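PDB 3O0H: glutathione reductase from Bartonella henselae, which probably catalyses the NADPH-dependent reduction of glutathione disulfide to glutathione, using bound FAD as its redox cofactor. Local coordinates for residues Ser24-Gly33 with Arg152-Thr162; Ser34-Arg43 with Tyr120-Val129. One frame throughout, in Å; residues are numbered along the deposited sequence.

Contact 1 (Ser24-Gly33 with Arg152-Thr162); sequences SFDFDLFVIG and RISAEKILIAT. With FAD (flavin-adenine dinucleotide), chain H.
D26 and S154 grip each other where the two segments first meet. The backbone N of D26 gives a hydrogen bond to S154 OG (2.9 Å), while S154 N returns one to D26 OD2 (2.8 Å, 173° at the hydrogen), arriving on the anti side of the carboxylate and 34° out of its plane. S154 OG lies between its own backbone N and carbonyl carbon (chi1 69°), which turns it back to the D26 amide; a water also donates to OD2. F25 lays one ring face over the backbone at A155-E156, with E156 CA making a CH-pi contact 3.9 Å from the ring centroid. The methyl CG2 of I153 serves two rings, meeting the edge of F27 at CD2 (3.4 Å) and the edge of F30 at CD2 (3.7 Å), the F30 side chain standing roughly perpendicular to I153. Past the corners at D28 and at E156-K157 the strands run parallel, 4.7 Å apart, with bonds given in both directions, such as F30 N to K157 O and L159 N to F30 O. V31 and L159 project from the same face of the sheet, V31 CG1 against L159 CD2, and I32 CD1 reaches I158 CG2 at 3.9 Å. At the far end the methyls I32 CG2 and T162 CG2 are pressed together at 3.4 Å beside the adenine of FAD, and G33 CA comes against the ribose. The D28 and E156 carboxylates come close, but D28 OD2 is bonded to R51 N, and a water donates to D28 O, weakly to E156 OE1, and accepts from K157 NZ. Strand 27-32 is central in a parallel five-stranded sheet, between strands 52-55 and 158-160; W322 of strand 321-323 touches K157 and L159, and F138 of strand 136-138 packs on I32, I158 and I160.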
loop_
_atom_site.group_PDB
_atom_site.type_symbol
_atom_site.label_atom_id
_atom_site.label_comp_id
_atom_site.label_asym_id
_atom_site.label_seq_id
_atom_site.Cartn_x
_atom_site.Cartn_y
_atom_site.Cartn_z
ATOM N N SER B 24 -27.384 42.747 17.347
ATOM C CA SER B 24 -27.339 41.836 16.168
ATOM C C SER B 24 -26.042 41.911 15.316
ATOM O O SER B 24 -25.593 42.990 14.880
ATOM C CB SER B 24 -28.516 42.115 15.255
ATOM O OG SER B 24 -28.670 41.023 14.354
ATOM N N PHE B 25 -25.503 40.738 15.005
ATOM C CA PHE B 25 -24.227 40.630 14.307
ATOM C C PHE B 25 -24.408 40.401 12.832
ATOM O O PHE B 25 -25.423 39.835 12.394
ATOM C CB PHE B 25 -23.430 39.483 14.928
ATOM C CG PHE B 25 -23.099 39.700 16.371
ATOM C CD1 PHE B 25 -22.228 40.696 16.743
ATOM C CD2 PHE B 25 -23.706 38.936 17.364
ATOM C CE1 PHE B 25 -21.930 40.930 18.081
ATOM C CE2 PHE B 25 -23.398 39.156 18.702
ATOM C CZ PHE B 25 -22.506 40.142 19.056
ATOM N N ASP B 26 -23.415 40.824 12.038
ATOM C CA ASP B 26 -23.517 40.628 10.605
ATOM C C ASP B 26 -23.533 39.137 10.264
ATOM O O ASP B 26 -24.217 38.740 9.346
ATOM C CB ASP B 26 -22.357 41.292 9.830
ATOM C CG ASP B 26 -22.319 42.799 9.975
ATOM O OD1 ASP B 26 -23.390 43.438 9.979
ATOM O OD2 ASP B 26 -21.195 43.316 10.120
ATOM N N PHE B 27 -22.805 38.315 11.008
ATOM C CA PHE B 27 -22.746 36.863 10.755
ATOM C C PHE B 27 -22.803 36.081 12.060
ATOM O O PHE B 27 -22.385 36.580 13.094
ATOM C CB PHE B 27 -21.462 36.465 10.000
ATOM C CG PHE B 27 -21.370 37.024 8.661
ATOM C CD1 PHE B 27 -21.918 36.356 7.573
ATOM C CD2 PHE B 27 -20.742 38.254 8.456
ATOM C CE1 PHE B 27 -21.830 36.902 6.274
ATOM C CE2 PHE B 27 -20.696 38.826 7.160
ATOM C CZ PHE B 27 -21.230 38.159 6.086
ATOM N N ASP B 28 -23.297 34.841 11.986
ATOM C CA ASP B 28 -23.301 33.933 13.147
ATOM C C ASP B 28 -21.869 33.466 13.457
ATOM O O ASP B 28 -21.482 33.285 14.631
ATOM C CB ASP B 28 -24.175 32.696 12.905
ATOM C CG ASP B 28 -25.648 33.028 12.695
ATOM O OD1 ASP B 28 -26.178 33.881 13.426
ATOM O OD2 ASP B 28 -26.242 32.415 11.781
ATOM N N LEU B 29 -21.092 33.306 12.385
ATOM C CA LEU B 29 -19.731 32.828 12.448
ATOM C C LEU B 29 -18.903 33.472 11.355
ATOM O O LEU B 29 -19.291 33.466 10.158
ATOM C CB LEU B 29 -19.701 31.315 12.241
ATOM C CG LEU B 29 -18.319 30.665 12.195
ATOM C CD1 LEU B 29 -17.637 30.769 13.550
ATOM C CD2 LEU B 29 -18.483 29.210 11.765
ATOM N N PHE B 30 -17.743 33.971 11.759
ATOM C CA PHE B 30 -16.713 34.507 10.854
ATOM C C PHE B 30 -15.474 33.662 11.039
ATOM O O PHE B 30 -14.896 33.601 12.146
ATOM C CB PHE B 30 -16.387 35.967 11.171
ATOM C CG PHE B 30 -15.585 36.679 10.120
ATOM C CD1 PHE B 30 -14.240 36.407 9.953
ATOM C CD2 PHE B 30 -16.180 37.658 9.313
ATOM C CE1 PHE B 30 -13.456 37.113 9.005
ATOM C CE2 PHE B 30 -15.452 38.328 8.376
ATOM C CZ PHE B 30 -14.054 38.062 8.213
ATOM N N VAL B 31 -15.020 33.081 9.934
ATOM C CA VAL B 31 -13.834 32.213 9.951
ATOM C C VAL B 31 -12.663 32.965 9.328
ATOM O O VAL B 31 -12.784 33.475 8.213
ATOM C CB VAL B 31 -14.094 30.906 9.238
ATOM C CG1 VAL B 31 -12.826 29.975 9.257
ATOM C CG2 VAL B 31 -15.298 30.201 9.877
ATOM N N ILE B 32 -11.530 32.999 10.045
ATOM C CA ILE B 32 -10.324 33.671 9.562
ATOM C C ILE B 32 -9.370 32.645 9.006
ATOM O O ILE B 32 -8.739 31.934 9.755
ATOM C CB ILE B 32 -9.604 34.520 10.660
ATOM C CG1 ILE B 32 -10.601 35.456 11.348
ATOM C CG2 ILE B 32 -8.426 35.352 10.035
ATOM C CD1 ILE B 32 -10.054 36.192 12.681
ATOM N N GLY B 33 -9.310 32.567 7.670
ATOM C CA GLY B 33 -8.416 31.654 6.947
ATOM C C GLY B 33 -9.219 30.483 6.361
ATOM O O GLY B 33 -9.988 29.865 7.043
ATOM N N ARG B 152 -15.563 46.944 8.149
ATOM C CA ARG B 152 -15.714 46.238 9.410
ATOM C C ARG B 152 -16.920 45.302 9.346
ATOM O O ARG B 152 -17.919 45.651 8.750
ATOM C CB ARG B 152 -15.813 47.262 10.529
ATOM C CG ARG B 152 -14.433 47.864 10.731
ATOM C CD ARG B 152 -14.361 48.839 11.832
ATOM N NE ARG B 152 -13.008 49.342 12.006
ATOM C CZ ARG B 152 -12.631 50.026 13.072
ATOM N NH1 ARG B 152 -13.503 50.273 14.032
ATOM N NH2 ARG B 152 -11.384 50.465 13.197
ATOM N N ILE B 153 -16.745 44.076 9.814
ATOM C CA ILE B 153 -17.752 43.027 9.793
ATOM C C ILE B 153 -17.857 42.521 11.215
ATOM O O ILE B 153 -16.850 42.196 11.817
ATOM C CB ILE B 153 -17.311 41.807 8.903
ATOM C CG1 ILE B 153 -16.984 42.230 7.453
ATOM C CG2 ILE B 153 -18.363 40.685 8.949
ATOM C CD1 ILE B 153 -18.133 42.748 6.733
ATOM N N SER B 154 -19.073 42.385 11.739
ATOM C CA SER B 154 -19.241 41.823 13.063
ATOM C C SER B 154 -19.731 40.388 13.023
ATOM O O SER B 154 -20.397 39.967 12.073
ATOM C CB SER B 154 -20.210 42.651 13.896
ATOM O OG SER B 154 -21.524 42.510 13.372
ATOM N N ALA B 155 -19.456 39.665 14.098
ATOM C CA ALA B 155 -19.821 38.257 14.180
ATOM C C ALA B 155 -20.014 37.798 15.604
ATOM O O ALA B 155 -19.305 38.228 16.524
ATOM C CB ALA B 155 -18.761 37.365 13.471
ATOM N N GLU B 156 -20.969 36.900 15.770
ATOM C CA GLU B 156 -21.257 36.371 17.074
ATOM C C GLU B 156 -20.160 35.470 17.553
ATOM O O GLU B 156 -19.803 35.541 18.713
ATOM C CB GLU B 156 -22.578 35.574 17.073
ATOM C CG GLU B 156 -22.983 35.087 18.456
ATOM C CD GLU B 156 -24.422 34.543 18.490
ATOM O OE1 GLU B 156 -25.072 34.380 17.411
ATOM O OE2 GLU B 156 -24.910 34.291 19.617
ATOM N N LYS B 157 -19.723 34.573 16.674
ATOM C CA LYS B 157 -18.684 33.598 16.935
ATOM C C LYS B 157 -17.584 33.851 15.928
ATOM O O LYS B 157 -17.856 34.203 14.790
ATOM C CB LYS B 157 -19.186 32.172 16.784
ATOM C CG LYS B 157 -20.167 31.719 17.853
ATOM C CD LYS B 157 -20.693 30.291 17.552
ATOM C CE LYS B 157 -21.700 29.785 18.572
ATOM N NZ LYS B 157 -22.796 30.701 18.860
ATOM N N ILE B 158 -16.349 33.704 16.364
ATOM C CA ILE B 158 -15.187 33.859 15.457
ATOM C C ILE B 158 -14.259 32.648 15.579
ATOM O O ILE B 158 -13.938 32.235 16.707
ATOM C CB ILE B 158 -14.425 35.187 15.715
ATOM C CG1 ILE B 158 -15.318 36.406 15.434
ATOM C CG2 ILE B 158 -13.196 35.316 14.835
ATOM C CD1 ILE B 158 -14.838 37.605 16.105
ATOM N N LEU B 159 -13.838 32.110 14.415
ATOM C CA LEU B 159 -12.924 30.973 14.339
ATOM C C LEU B 159 -11.593 31.407 13.729
ATOM O O LEU B 159 -11.546 31.875 12.598
ATOM C CB LEU B 159 -13.509 29.825 13.491
ATOM C CG LEU B 159 -12.605 28.605 13.347
ATOM C CD1 LEU B 159 -12.303 27.990 14.774
ATOM C CD2 LEU B 159 -13.207 27.566 12.407
ATOM N N ILE B 160 -10.535 31.251 14.506
ATOM C CA ILE B 160 -9.184 31.573 14.081
ATOM C C ILE B 160 -8.632 30.298 13.435
ATOM O O ILE B 160 -8.459 29.274 14.102
ATOM C CB ILE B 160 -8.270 31.967 15.242
ATOM C CG1 ILE B 160 -8.862 33.159 16.026
ATOM C CG2 ILE B 160 -6.837 32.252 14.706
ATOM C CD1 ILE B 160 -8.292 33.288 17.536
ATOM N N ALA B 161 -8.367 30.385 12.137
ATOM C CA ALA B 161 -7.865 29.246 11.332
ATOM C C ALA B 161 -6.739 29.735 10.355
ATOM O O ALA B 161 -6.723 29.406 9.160
ATOM C CB ALA B 161 -9.041 28.566 10.571
ATOM N N THR B 162 -5.798 30.490 10.899
ATOM C CA THR B 162 -4.803 31.209 10.113
ATOM C C THR B 162 -3.529 30.445 9.805
ATOM O O THR B 162 -2.640 30.965 9.083
ATOM C CB THR B 162 -4.433 32.550 10.814
ATOM O OG1 THR B 162 -4.052 32.281 12.153
ATOM C CG2 THR B 162 -5.659 33.464 10.816
HETATM P PA FAD H . -3.662 26.570 6.419
HETATM O O1A FAD H . -2.227 26.991 6.336
HETATM O O2A FAD H . -4.034 25.448 5.488
HETATM O O5B FAD H . -4.672 27.786 6.180
HETATM C C5B FAD H . -4.520 29.067 6.753
HETATM C C4B FAD H . -5.105 30.034 5.743
HETATM O O4B FAD H . -5.339 31.306 6.328
HETATM C C3B FAD H . -4.215 30.276 4.529
HETATM O O3B FAD H . -4.957 30.064 3.324
HETATM C C2B FAD H . -3.795 31.728 4.651
HETATM O O2B FAD H . -3.678 32.332 3.385
HETATM C C1B FAD H . -4.919 32.356 5.403
HETATM N N9A FAD H . -4.689 33.460 6.349
HETATM C C8A FAD H . -3.769 33.526 7.354
HETATM N N7A FAD H . -4.002 34.640 8.065
HETATM C C5A FAD H . -5.078 35.269 7.506
HETATM C C6A FAD H . -5.796 36.382 7.855
HETATM N N6A FAD H . -5.467 37.164 8.895
HETATM N N1A FAD H . -6.879 36.745 7.090
HETATM C C2A FAD H . -7.248 35.961 6.022
HETATM N N3A FAD H . -6.562 34.840 5.694
HETATM C C4A FAD H . -5.524 34.499 6.471
HETATM N N1 FAD H . 0.545 18.191 6.097
HETATM C C2 FAD H . 0.180 16.869 5.939
HETATM O O2 FAD H . -0.706 16.323 6.644
HETATM N N3 FAD H . 0.783 16.135 4.995
HETATM C C4 FAD H . 1.739 16.654 4.138
HETATM O O4 FAD H . 2.200 15.897 3.274
HETATM C C4X FAD H . 2.115 17.989 4.291
HETATM N N5 FAD H . 3.040 18.571 3.468
HETATM C C5X FAD H . 3.339 19.921 3.645
HETATM C C6 FAD H . 4.291 20.484 2.812
HETATM C C7 FAD H . 4.622 21.828 2.930
HETATM C C7M FAD H . 5.661 22.401 1.983
HETATM C C8 FAD H . 3.994 22.608 3.881
HETATM C C8M FAD H . 4.366 24.066 4.056
HETATM C C9 FAD H . 3.057 22.043 4.738
HETATM C C9A FAD H . 2.731 20.687 4.622
HETATM N N10 FAD H . 1.798 20.079 5.443
HETATM C C10 FAD H . 1.478 18.756 5.265
HETATM C "C1'" FAD H . 1.105 20.812 6.524
HETATM C "C2'" FAD H . -0.268 21.308 6.148
HETATM O "O2'" FAD H . -0.143 22.203 5.060
HETATM C "C3'" FAD H . -0.848 22.022 7.342
HETATM O "O3'" FAD H . -0.750 21.277 8.542
HETATM C "C4'" FAD H . -2.265 22.465 7.052
HETATM O "O4'" FAD H . -2.256 23.266 5.867
HETATM C "C5'" FAD H . -2.822 23.295 8.202
HETATM O "O5'" FAD H . -4.197 23.657 7.945
HETATM P P FAD H . -4.701 25.026 8.613
HETATM O O1P FAD H . -6.191 25.173 8.397
HETATM O O2P FAD H . -4.284 25.063 10.067
HETATM O O3P FAD H . -3.892 26.227 7.969
HETATM O O HOH W 1 -22.994 44.671 14.076
HETATM O O HOH W 2 -20.675 45.780 10.667
HETATM O O HOH W 3 -23.256 31.857 16.230
#

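Contact 2 (Ser34-Arg43 with Tyr120-Val129); sequences SGSGGVRAAR and YREGLQNSNV. With FAD (flavin-adenine dinucleotide), chain H.
This is a helix-on-helix contact of the FAD-binding Rossmann-type fold: V39, A42 and R43 of helix 36-47 meet the C-terminal end of helix 102-126 and the turn after it. The axes of segments 36-43 and 120-126 approach to 9.3 Å and run 29° from parallel. V39 is the apolar centre, its two methyls divided between two partners. CG2, anti to the backbone N, packs on L124 CD2 at 3.6 Å; CG1, at chi1 77°, goes instead to Y120 CD2 at 3.9 Å, and both partners lie nearly square across V39. A42 CB rests on the same L124 methyl, and V129 CG2 sits against A42 O (3.4 Å). R43 runs its CG and CD past the carbonyl of G123, which, without a side chain, lets this aliphatic stretch lie against it. A Schellman motif ends the second helix, with N128 at positive phi and V129 N bonded to L124 O; this turn brings S127 and V129 back to the first helix. I54 of strand 52-55 touches S34, A42 and V129 from the sheet. The polar link is S127 OG, which donates to R43 O at 2.9 Å, tilted 25° from the carbonyl plane. Apolar side-chain packing, which has little directional preference, thus holds the helices together, while this single bond ties the turn after one helix to the backbone of the other.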
loop_
_atom_site.group_PDB
_atom_site.type_symbol
_atom_site.label_atom_id
_atom_site.label_comp_id
_atom_site.label_asym_id
_atom_site.label_seq_id
_atom_site.Cartn_x
_atom_site.Cartn_y
_atom_site.Cartn_z
ATOM N N SER B 34 -9.059 30.249 5.064
ATOM C CA SER B 34 -9.757 29.211 4.349
ATOM C C SER B 34 -8.831 28.057 4.011
ATOM O O SER B 34 -8.842 27.579 2.890
ATOM C CB SER B 34 -10.399 29.779 3.085
ATOM O OG SER B 34 -11.371 28.885 2.560
ATOM N N GLY B 35 -8.030 27.601 4.973
ATOM C CA GLY B 35 -7.198 26.423 4.738
ATOM C C GLY B 35 -7.891 25.145 5.177
ATOM O O GLY B 35 -9.115 25.088 5.269
ATOM N N SER B 36 -7.103 24.108 5.453
ATOM C CA SER B 36 -7.662 22.787 5.716
ATOM C C SER B 36 -8.771 22.815 6.796
ATOM O O SER B 36 -9.871 22.225 6.605
ATOM C CB SER B 36 -6.558 21.810 6.092
ATOM O OG SER B 36 -5.639 21.674 5.000
ATOM N N GLY B 37 -8.482 23.507 7.898
ATOM C CA GLY B 37 -9.380 23.584 9.030
ATOM C C GLY B 37 -10.514 24.578 8.810
ATOM O O GLY B 37 -11.676 24.239 9.012
ATOM N N GLY B 38 -10.164 25.798 8.388
ATOM C CA GLY B 38 -11.154 26.861 8.181
ATOM C C GLY B 38 -12.220 26.507 7.164
ATOM O O GLY B 38 -13.407 26.764 7.364
ATOM N N VAL B 39 -11.792 25.933 6.047
ATOM C CA VAL B 39 -12.731 25.658 4.958
ATOM C C VAL B 39 -13.684 24.546 5.360
ATOM O O VAL B 39 -14.899 24.598 5.010
ATOM C CB VAL B 39 -11.985 25.395 3.626
ATOM C CG1 VAL B 39 -11.390 23.995 3.596
ATOM C CG2 VAL B 39 -12.921 25.638 2.449
ATOM N N ARG B 40 -13.201 23.576 6.150
ATOM C CA ARG B 40 -14.066 22.505 6.633
ATOM C C ARG B 40 -15.105 23.059 7.585
ATOM O O ARG B 40 -16.282 22.769 7.425
ATOM C CB ARG B 40 -13.314 21.368 7.332
ATOM C CG ARG B 40 -14.264 20.233 7.855
ATOM C CD ARG B 40 -14.993 19.466 6.731
ATOM N NE ARG B 40 -14.081 18.792 5.792
ATOM C CZ ARG B 40 -13.690 17.510 5.903
ATOM N NH1 ARG B 40 -14.058 16.734 6.928
ATOM N NH2 ARG B 40 -12.867 17.019 5.023
ATOM N N ALA B 41 -14.653 23.868 8.555
ATOM C CA ALA B 41 -15.527 24.436 9.569
ATOM C C ALA B 41 -16.615 25.316 8.969
ATOM O O ALA B 41 -17.800 25.222 9.337
ATOM C CB ALA B 41 -14.701 25.269 10.593
ATOM N N ALA B 42 -16.207 26.208 8.092
ATOM C CA ALA B 42 -17.132 27.145 7.473
ATOM C C ALA B 42 -18.199 26.452 6.626
ATOM O O ALA B 42 -19.372 26.820 6.725
ATOM C CB ALA B 42 -16.387 28.161 6.631
ATOM N N ARG B 43 -17.798 25.473 5.802
ATOM C CA ARG B 43 -18.746 24.755 4.916
ATOM C C ARG B 43 -19.754 24.016 5.768
ATOM O O ARG B 43 -20.969 24.075 5.483
ATOM C CB ARG B 43 -18.039 23.794 3.945
ATOM C CG ARG B 43 -18.989 22.901 3.096
ATOM C CD ARG B 43 -18.206 22.097 2.000
ATOM N NE ARG B 43 -17.226 21.180 2.579
ATOM C CZ ARG B 43 -17.497 19.985 3.120
ATOM N NH1 ARG B 43 -16.505 19.255 3.615
ATOM N NH2 ARG B 43 -18.728 19.489 3.152
ATOM N N TYR B 120 -13.021 23.817 -3.705
ATOM C CA TYR B 120 -13.174 24.369 -2.351
ATOM C C TYR B 120 -14.050 25.617 -2.294
ATOM O O TYR B 120 -14.951 25.740 -1.442
ATOM C CB TYR B 120 -11.847 24.614 -1.683
ATOM C CG TYR B 120 -11.205 23.334 -1.195
ATOM C CD1 TYR B 120 -10.173 22.745 -1.890
ATOM C CD2 TYR B 120 -11.657 22.695 -0.033
ATOM C CE1 TYR B 120 -9.570 21.552 -1.443
ATOM C CE2 TYR B 120 -11.074 21.482 0.418
ATOM C CZ TYR B 120 -10.025 20.926 -0.312
ATOM O OH TYR B 120 -9.416 19.742 0.103
ATOM N N ARG B 121 -13.801 26.534 -3.210
ATOM C CA ARG B 121 -14.630 27.735 -3.322
ATOM C C ARG B 121 -16.113 27.402 -3.534
ATOM O O ARG B 121 -16.991 27.952 -2.850
ATOM C CB ARG B 121 -14.068 28.616 -4.442
ATOM C CG ARG B 121 -14.825 29.909 -4.668
ATOM C CD ARG B 121 -14.319 30.701 -5.883
ATOM N NE ARG B 121 -14.642 32.120 -5.714
ATOM C CZ ARG B 121 -13.946 32.978 -4.956
ATOM N NH1 ARG B 121 -12.840 32.601 -4.308
ATOM N NH2 ARG B 121 -14.348 34.238 -4.862
ATOM N N GLU B 122 -16.392 26.490 -4.467
ATOM C CA GLU B 122 -17.763 26.014 -4.733
ATOM C C GLU B 122 -18.419 25.400 -3.495
ATOM O O GLU B 122 -19.602 25.593 -3.231
ATOM C CB GLU B 122 -17.761 24.921 -5.794
ATOM C CG GLU B 122 -17.767 25.374 -7.194
ATOM C CD GLU B 122 -18.601 24.452 -8.102
ATOM O OE1 GLU B 122 -18.887 23.266 -7.782
ATOM O OE2 GLU B 122 -18.989 24.933 -9.149
ATOM N N GLY B 123 -17.647 24.618 -2.760
ATOM C CA GLY B 123 -18.167 23.980 -1.540
ATOM C C GLY B 123 -18.599 25.011 -0.523
ATOM O O GLY B 123 -19.646 24.880 0.099
ATOM N N LEU B 124 -17.805 26.055 -0.379
ATOM C CA LEU B 124 -18.140 27.168 0.529
ATOM C C LEU B 124 -19.400 27.847 0.058
ATOM O O LEU B 124 -20.318 28.111 0.828
ATOM C CB LEU B 124 -17.019 28.187 0.572
ATOM C CG LEU B 124 -15.729 27.769 1.246
ATOM C CD1 LEU B 124 -14.565 28.731 0.976
ATOM C CD2 LEU B 124 -15.969 27.614 2.752
ATOM N N GLN B 125 -19.481 28.088 -1.239
ATOM C CA GLN B 125 -20.610 28.830 -1.798
ATOM C C GLN B 125 -21.883 28.029 -1.836
ATOM O O GLN B 125 -22.941 28.617 -1.668
ATOM C CB GLN B 125 -20.242 29.383 -3.181
ATOM C CG GLN B 125 -19.066 30.380 -3.022
ATOM C CD GLN B 125 -18.533 30.922 -4.334
ATOM O OE1 GLN B 125 -18.631 30.277 -5.393
ATOM N NE2 GLN B 125 -17.995 32.150 -4.269
ATOM N N ASN B 126 -21.782 26.703 -2.029
ATOM C CA ASN B 126 -22.947 25.804 -1.936
ATOM C C ASN B 126 -23.571 25.862 -0.543
ATOM O O ASN B 126 -24.773 25.629 -0.393
ATOM C CB ASN B 126 -22.616 24.304 -2.159
ATOM C CG ASN B 126 -22.156 23.965 -3.553
ATOM O OD1 ASN B 126 -22.452 24.649 -4.539
ATOM N ND2 ASN B 126 -21.422 22.841 -3.642
ATOM N N SER B 127 -22.735 26.101 0.473
ATOM C CA SER B 127 -23.192 26.259 1.847
ATOM C C SER B 127 -23.495 27.699 2.228
ATOM O O SER B 127 -23.566 27.993 3.423
ATOM C CB SER B 127 -22.102 25.791 2.819
ATOM O OG SER B 127 -22.001 24.401 2.760
ATOM N N ASN B 128 -23.616 28.574 1.216
ATOM C CA ASN B 128 -23.980 30.003 1.359
ATOM C C ASN B 128 -22.958 30.806 2.167
ATOM O O ASN B 128 -23.261 31.885 2.621
ATOM C CB ASN B 128 -25.385 30.157 1.951
ATOM C CG ASN B 128 -26.423 29.358 1.170
ATOM O OD1 ASN B 128 -27.209 28.601 1.748
ATOM N ND2 ASN B 128 -26.386 29.486 -0.161
ATOM N N VAL B 129 -21.734 30.311 2.288
ATOM C CA VAL B 129 -20.714 31.058 3.006
ATOM C C VAL B 129 -20.252 32.244 2.151
ATOM O O VAL B 129 -19.932 32.043 0.966
ATOM C CB VAL B 129 -19.517 30.144 3.305
ATOM C CG1 VAL B 129 -18.359 30.940 3.986
ATOM C CG2 VAL B 129 -19.987 28.970 4.165
HETATM P PA FAD H . -3.662 26.570 6.419
HETATM O O1A FAD H . -2.227 26.991 6.336
HETATM O O2A FAD H . -4.034 25.448 5.488
HETATM O O5B FAD H . -4.672 27.786 6.180
HETATM C C5B FAD H . -4.520 29.067 6.753
HETATM C C4B FAD H . -5.105 30.034 5.743
HETATM O O4B FAD H . -5.339 31.306 6.328
HETATM C C3B FAD H . -4.215 30.276 4.529
HETATM O O3B FAD H . -4.957 30.064 3.324
HETATM C C2B FAD H . -3.795 31.728 4.651
HETATM O O2B FAD H . -3.678 32.332 3.385
HETATM C C1B FAD H . -4.919 32.356 5.403
HETATM N N9A FAD H . -4.689 33.460 6.349
HETATM C C8A FAD H . -3.769 33.526 7.354
HETATM N N7A FAD H . -4.002 34.640 8.065
HETATM C C5A FAD H . -5.078 35.269 7.506
HETATM C C6A FAD H . -5.796 36.382 7.855
HETATM N N6A FAD H . -5.467 37.164 8.895
HETATM N N1A FAD H . -6.879 36.745 7.090
HETATM C C2A FAD H . -7.248 35.961 6.022
HETATM N N3A FAD H . -6.562 34.840 5.694
HETATM C C4A FAD H . -5.524 34.499 6.471
HETATM N N1 FAD H . 0.545 18.191 6.097
HETATM C C2 FAD H . 0.180 16.869 5.939
HETATM O O2 FAD H . -0.706 16.323 6.644
HETATM N N3 FAD H . 0.783 16.135 4.995
HETATM C C4 FAD H . 1.739 16.654 4.138
HETATM O O4 FAD H . 2.200 15.897 3.274
HETATM C C4X FAD H . 2.115 17.989 4.291
HETATM N N5 FAD H . 3.040 18.571 3.468
HETATM C C5X FAD H . 3.339 19.921 3.645
HETATM C C6 FAD H . 4.291 20.484 2.812
HETATM C C7 FAD H . 4.622 21.828 2.930
HETATM C C7M FAD H . 5.661 22.401 1.983
HETATM C C8 FAD H . 3.994 22.608 3.881
HETATM C C8M FAD H . 4.366 24.066 4.056
HETATM C C9 FAD H . 3.057 22.043 4.738
HETATM C C9A FAD H . 2.731 20.687 4.622
HETATM N N10 FAD H . 1.798 20.079 5.443
HETATM C C10 FAD H . 1.478 18.756 5.265
HETATM C "C1'" FAD H . 1.105 20.812 6.524
HETATM C "C2'" FAD H . -0.268 21.308 6.148
HETATM O "O2'" FAD H . -0.143 22.203 5.060
HETATM C "C3'" FAD H . -0.848 22.022 7.342
HETATM O "O3'" FAD H . -0.750 21.277 8.542
HETATM C "C4'" FAD H . -2.265 22.465 7.052
HETATM O "O4'" FAD H . -2.256 23.266 5.867
HETATM C "C5'" FAD H . -2.822 23.295 8.202
HETATM O "O5'" FAD H . -4.197 23.657 7.945
HETATM P P FAD H . -4.701 25.026 8.613
HETATM O O1P FAD H . -6.191 25.173 8.397
HETATM O O2P FAD H . -4.284 25.063 10.067
HETATM O O3P FAD H . -3.892 26.227 7.969
#

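Strand 27-32 of contact 1 leads straight into helix 36-47 of contact 2, a strand-turn-helix bearing the GxGxxG pattern G33, G35 and G38, and the contact centres lie 14 Å apart. Both touch the same FAD: contact 1 meets adenine and ribose through I32, G33 and T162; contact 2 meets the diphosphate through the start of its helix, where G37 N bonds O1P at 2.9 Å and S36 N bonds O2A weakly. Helix 36-47 also packs on the strands and the residue after strand 158-160: L159 CD2 lies 3.3 Å from A41 CB, and G38 CA lies 3.7 Å from V31 CG1 and 3.6 Å from A161 CB. Contact 2 sets a second helix beside it, on the same sheet by way of strand 130-132.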